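Local coordinates for deseasin MCP-01 (PDB 3VV3), which degrades collagen as a bacterial serine protease of the subtilisin family, probably cutting peptide bonds with a Ser-His-Asp triad, at residues V276-L290 against R318-P330. Residues are numbered along the deposited sequence; the frame is centred on the assembly and turned at random.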
# COMPACT_ATOMS: atom_id res chain seq x y z
N VAL A 276 -15.06 -8.03 -6.24
CA VAL A 276 -15.53 -8.41 -7.57
C VAL A 276 -15.15 -9.85 -7.93
O VAL A 276 -15.99 -10.61 -8.45
CB VAL A 276 -15.03 -7.43 -8.66
CG1 VAL A 276 -15.48 -7.90 -10.05
CG2 VAL A 276 -15.55 -6.02 -8.38
N ALA A 277 -13.91 -10.24 -7.66
CA ALA A 277 -13.52 -11.63 -7.90
C ALA A 277 -14.38 -12.57 -7.05
O ALA A 277 -14.84 -13.62 -7.53
CB ALA A 277 -12.03 -11.84 -7.60
N GLY A 278 -14.60 -12.19 -5.80
CA GLY A 278 -15.47 -12.96 -4.92
C GLY A 278 -16.88 -13.04 -5.47
O GLY A 278 -17.49 -14.11 -5.48
N ALA A 279 -17.41 -11.91 -5.93
CA ALA A 279 -18.75 -11.91 -6.51
C ALA A 279 -18.83 -12.80 -7.76
O ALA A 279 -19.81 -13.50 -7.96
CB ALA A 279 -19.21 -10.49 -6.83
N ALA A 280 -17.78 -12.77 -8.58
CA ALA A 280 -17.74 -13.62 -9.77
C ALA A 280 -17.82 -15.08 -9.36
O ALA A 280 -18.59 -15.85 -9.95
CB ALA A 280 -16.48 -13.35 -10.60
N ALA A 281 -17.03 -15.46 -8.36
CA ALA A 281 -17.06 -16.84 -7.87
C ALA A 281 -18.43 -17.22 -7.32
O ALA A 281 -18.91 -18.34 -7.54
CB ALA A 281 -15.98 -17.06 -6.82
N LEU A 282 -19.07 -16.29 -6.61
CA LEU A 282 -20.40 -16.55 -6.07
C LEU A 282 -21.43 -16.77 -7.18
O LEU A 282 -22.26 -17.68 -7.11
CB LEU A 282 -20.85 -15.42 -5.12
CG LEU A 282 -22.05 -15.78 -4.22
CD1 LEU A 282 -21.70 -17.01 -3.39
CD2 LEU A 282 -22.41 -14.62 -3.31
N VAL A 283 -21.36 -15.94 -8.22
CA VAL A 283 -22.22 -16.10 -9.39
C VAL A 283 -22.03 -17.49 -10.01
O VAL A 283 -22.99 -18.15 -10.38
CB VAL A 283 -21.94 -15.01 -10.45
CG1 VAL A 283 -22.61 -15.36 -11.77
CG2 VAL A 283 -22.40 -13.63 -9.95
N LEU A 284 -20.78 -17.93 -10.12
CA LEU A 284 -20.49 -19.21 -10.76
C LEU A 284 -20.93 -20.39 -9.88
O LEU A 284 -20.94 -21.53 -10.34
CB LEU A 284 -19.00 -19.32 -11.09
CG LEU A 284 -18.52 -18.43 -12.25
CD1 LEU A 284 -16.99 -18.42 -12.30
CD2 LEU A 284 -19.10 -18.93 -13.56
N SER A 285 -21.28 -20.12 -8.63
CA SER A 285 -21.84 -21.18 -7.78
C SER A 285 -23.33 -21.34 -8.07
O SER A 285 -23.95 -22.34 -7.67
CB SER A 285 -21.60 -20.90 -6.29
OG SER A 285 -22.50 -19.91 -5.80
N VAL A 286 -23.91 -20.35 -8.75
CA VAL A 286 -25.33 -20.35 -9.10
C VAL A 286 -25.57 -20.69 -10.58
O VAL A 286 -26.52 -21.40 -10.92
CB VAL A 286 -25.97 -18.97 -8.75
CG1 VAL A 286 -27.38 -18.86 -9.31
CG2 VAL A 286 -25.98 -18.75 -7.23
N ASN A 287 -24.71 -20.18 -11.45
CA ASN A 287 -24.84 -20.42 -12.88
C ASN A 287 -23.48 -20.63 -13.55
O ASN A 287 -22.85 -19.67 -14.00
CB ASN A 287 -25.61 -19.29 -13.57
CG ASN A 287 -25.93 -19.58 -15.04
OD1 ASN A 287 -25.47 -20.58 -15.60
ND2 ASN A 287 -26.72 -18.72 -15.66
N PRO A 288 -23.04 -21.89 -13.62
CA PRO A 288 -21.74 -22.23 -14.22
C PRO A 288 -21.75 -22.16 -15.74
O PRO A 288 -20.70 -22.31 -16.35
CB PRO A 288 -21.54 -23.68 -13.78
CG PRO A 288 -22.93 -24.22 -13.65
CD PRO A 288 -23.73 -23.07 -13.08
N ASP A 289 -22.91 -21.91 -16.35
CA ASP A 289 -23.02 -21.94 -17.81
C ASP A 289 -22.73 -20.61 -18.49
O ASP A 289 -22.75 -20.52 -19.72
CB ASP A 289 -24.39 -22.48 -18.23
CG ASP A 289 -24.61 -23.92 -17.79
OD1 ASP A 289 -23.65 -24.71 -17.85
OD2 ASP A 289 -25.74 -24.26 -17.40
N LEU A 290 -22.45 -19.57 -17.71
CA LEU A 290 -22.13 -18.27 -18.28
C LEU A 290 -20.78 -18.28 -18.99
O LEU A 290 -19.82 -18.83 -18.48
CB LEU A 290 -22.12 -17.21 -17.17
CG LEU A 290 -23.44 -17.02 -16.43
CD1 LEU A 290 -23.27 -16.18 -15.16
CD2 LEU A 290 -24.48 -16.40 -17.36
N ARG A 318 -21.72 0.35 -9.17
CA ARG A 318 -20.99 -0.20 -8.05
C ARG A 318 -21.52 -1.60 -7.80
O ARG A 318 -22.73 -1.81 -7.79
CB ARG A 318 -21.19 0.69 -6.81
CG ARG A 318 -20.33 0.29 -5.61
CD ARG A 318 -21.08 -0.59 -4.62
NE ARG A 318 -22.21 0.13 -4.03
CZ ARG A 318 -23.48 -0.23 -4.14
NH1 ARG A 318 -23.81 -1.35 -4.79
NH2 ARG A 318 -24.43 0.51 -3.57
N LEU A 319 -20.60 -2.55 -7.60
CA LEU A 319 -20.94 -3.97 -7.43
C LEU A 319 -22.15 -4.22 -6.53
O LEU A 319 -22.25 -3.68 -5.43
CB LEU A 319 -19.74 -4.72 -6.86
CG LEU A 319 -19.89 -6.22 -6.59
CD1 LEU A 319 -20.07 -7.01 -7.88
CD2 LEU A 319 -18.68 -6.71 -5.80
N ASN A 320 -23.06 -5.07 -7.00
CA ASN A 320 -24.13 -5.57 -6.16
C ASN A 320 -24.29 -7.06 -6.39
O ASN A 320 -24.81 -7.48 -7.42
CB ASN A 320 -25.45 -4.84 -6.44
CG ASN A 320 -26.51 -5.20 -5.43
OD1 ASN A 320 -26.78 -6.37 -5.19
ND2 ASN A 320 -27.09 -4.18 -4.80
N VAL A 321 -23.82 -7.86 -5.44
CA VAL A 321 -23.74 -9.29 -5.66
C VAL A 321 -25.10 -9.95 -5.52
O VAL A 321 -25.36 -10.99 -6.15
CB VAL A 321 -22.66 -9.98 -4.79
CG1 VAL A 321 -23.03 -9.93 -3.30
CG2 VAL A 321 -22.44 -11.44 -5.27
N ASN A 322 -25.99 -9.34 -4.74
CA ASN A 322 -27.35 -9.85 -4.68
C ASN A 322 -28.00 -9.78 -6.06
O ASN A 322 -28.53 -10.78 -6.56
CB ASN A 322 -28.20 -9.08 -3.66
CG ASN A 322 -29.61 -9.65 -3.53
OD1 ASN A 322 -29.79 -10.85 -3.35
ND2 ASN A 322 -30.61 -8.78 -3.66
N GLN A 323 -27.95 -8.61 -6.68
CA GLN A 323 -28.55 -8.46 -8.00
C GLN A 323 -27.84 -9.33 -9.04
O GLN A 323 -28.46 -9.81 -9.99
CB GLN A 323 -28.56 -6.99 -8.45
CG GLN A 323 -29.48 -6.74 -9.65
CD GLN A 323 -30.95 -6.96 -9.31
OE1 GLN A 323 -31.46 -6.45 -8.31
NE2 GLN A 323 -31.65 -7.73 -10.15
N ALA A 324 -26.54 -9.54 -8.86
CA ALA A 324 -25.80 -10.39 -9.79
C ALA A 324 -26.35 -11.81 -9.74
O ALA A 324 -26.56 -12.43 -10.79
CB ALA A 324 -24.31 -10.38 -9.44
N LEU A 325 -26.57 -12.33 -8.53
CA LEU A 325 -27.10 -13.68 -8.36
C LEU A 325 -28.51 -13.78 -8.93
O LEU A 325 -28.87 -14.77 -9.57
CB LEU A 325 -27.11 -14.10 -6.89
CG LEU A 325 -25.86 -14.77 -6.33
CD1 LEU A 325 -24.59 -14.06 -6.74
CD2 LEU A 325 -25.94 -14.93 -4.82
N ILE A 326 -29.32 -12.76 -8.65
CA ILE A 326 -30.68 -12.72 -9.20
C ILE A 326 -30.66 -12.73 -10.73
O ILE A 326 -31.37 -13.51 -11.38
CB ILE A 326 -31.44 -11.48 -8.70
CG1 ILE A 326 -31.65 -11.55 -7.19
CG2 ILE A 326 -32.76 -11.31 -9.45
CD1 ILE A 326 -32.26 -10.29 -6.61
N ASP A 327 -29.84 -11.86 -11.31
CA ASP A 327 -29.76 -11.76 -12.76
C ASP A 327 -29.15 -13.00 -13.40
O ASP A 327 -29.34 -13.24 -14.59
CB ASP A 327 -28.98 -10.51 -13.17
CG ASP A 327 -29.72 -9.22 -12.85
OD1 ASP A 327 -30.88 -9.29 -12.38
OD2 ASP A 327 -29.14 -8.14 -13.07
N ALA A 328 -28.43 -13.80 -12.62
CA ALA A 328 -27.75 -15.00 -13.13
C ALA A 328 -28.68 -16.21 -13.27
O ALA A 328 -28.27 -17.26 -13.75
CB ALA A 328 -26.57 -15.35 -12.26
N ASP A 329 -29.93 -16.07 -12.83
CA ASP A 329 -30.93 -17.13 -13.03
C ASP A 329 -30.47 -18.46 -12.40
O ASP A 329 -30.23 -18.50 -11.19
CB ASP A 329 -31.28 -17.25 -14.51
CG ASP A 329 -31.74 -15.94 -15.12
OD1 ASP A 329 -32.77 -15.40 -14.67
OD2 ASP A 329 -31.06 -15.45 -16.05
N PRO A 330 -30.34 -19.56 -13.18
CA PRO A 330 -30.58 -19.88 -14.60
C PRO A 330 -32.01 -20.36 -14.85
O PRO A 330 -32.85 -20.30 -13.95
CB PRO A 330 -29.60 -21.03 -14.88
CG PRO A 330 -29.02 -21.43 -13.53
CD PRO A 330 -29.82 -20.75 -12.47
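Leu325 reaches from helix 321-327 into the side chains of Leu282, Val283 and Val286. Its CD1 lies 3.9 Å from Val283 CG2, its CD2 equally near Leu282 CD2, and the Leu282 and Val286 side chains each meet it at about a right angle. Towards the start of both segments, Ala279 CB touches Leu319 CD1 and Val321 CG2, each at 3.7 Å. Val321 CG2, the branch anti to the backbone N (CG1 has chi1 66°), also meets Leu282 CD2. Val283 divides its branches, CG2 against Ala324 CB and CG1 against Ala328 CB.

Near the C-terminal ends of the segments one polar link joins the apolar packing. Asn287 ND2 donates to Ala328 O (2.9 Å, N-H...O 146°), the sole hydrogen bond across the two segments, while Pro330, behind a cis peptide bond, sets CG 3.6 Å from Val286 O. The other end of the amide, OD1, accepts from Asp289 N in an Asx turn, so both ends of the group are held. A leucine in place of Asn287 would probably leave Ala328 O without this donor and Asp289 N without its Asx-turn acceptor. Asn320, the N-cap of helix 321-327, accepts from Gln323 N through OD1 and hydrogen-bonds the calcium ligand Asp30 through ND2.

Helix 321-327 packs along residues 276-284, 28° apart with axes 9.4 Å from each other; helix 269-284, as in other subtilisins, probably carries the nucleophilic serine near its N-terminal end. Its far face rests on strand 166-171 of the central parallel sheet, helix 292-301 packs against Val283 and Ala324, and helix 31-34 adjoins Val321 and Leu325.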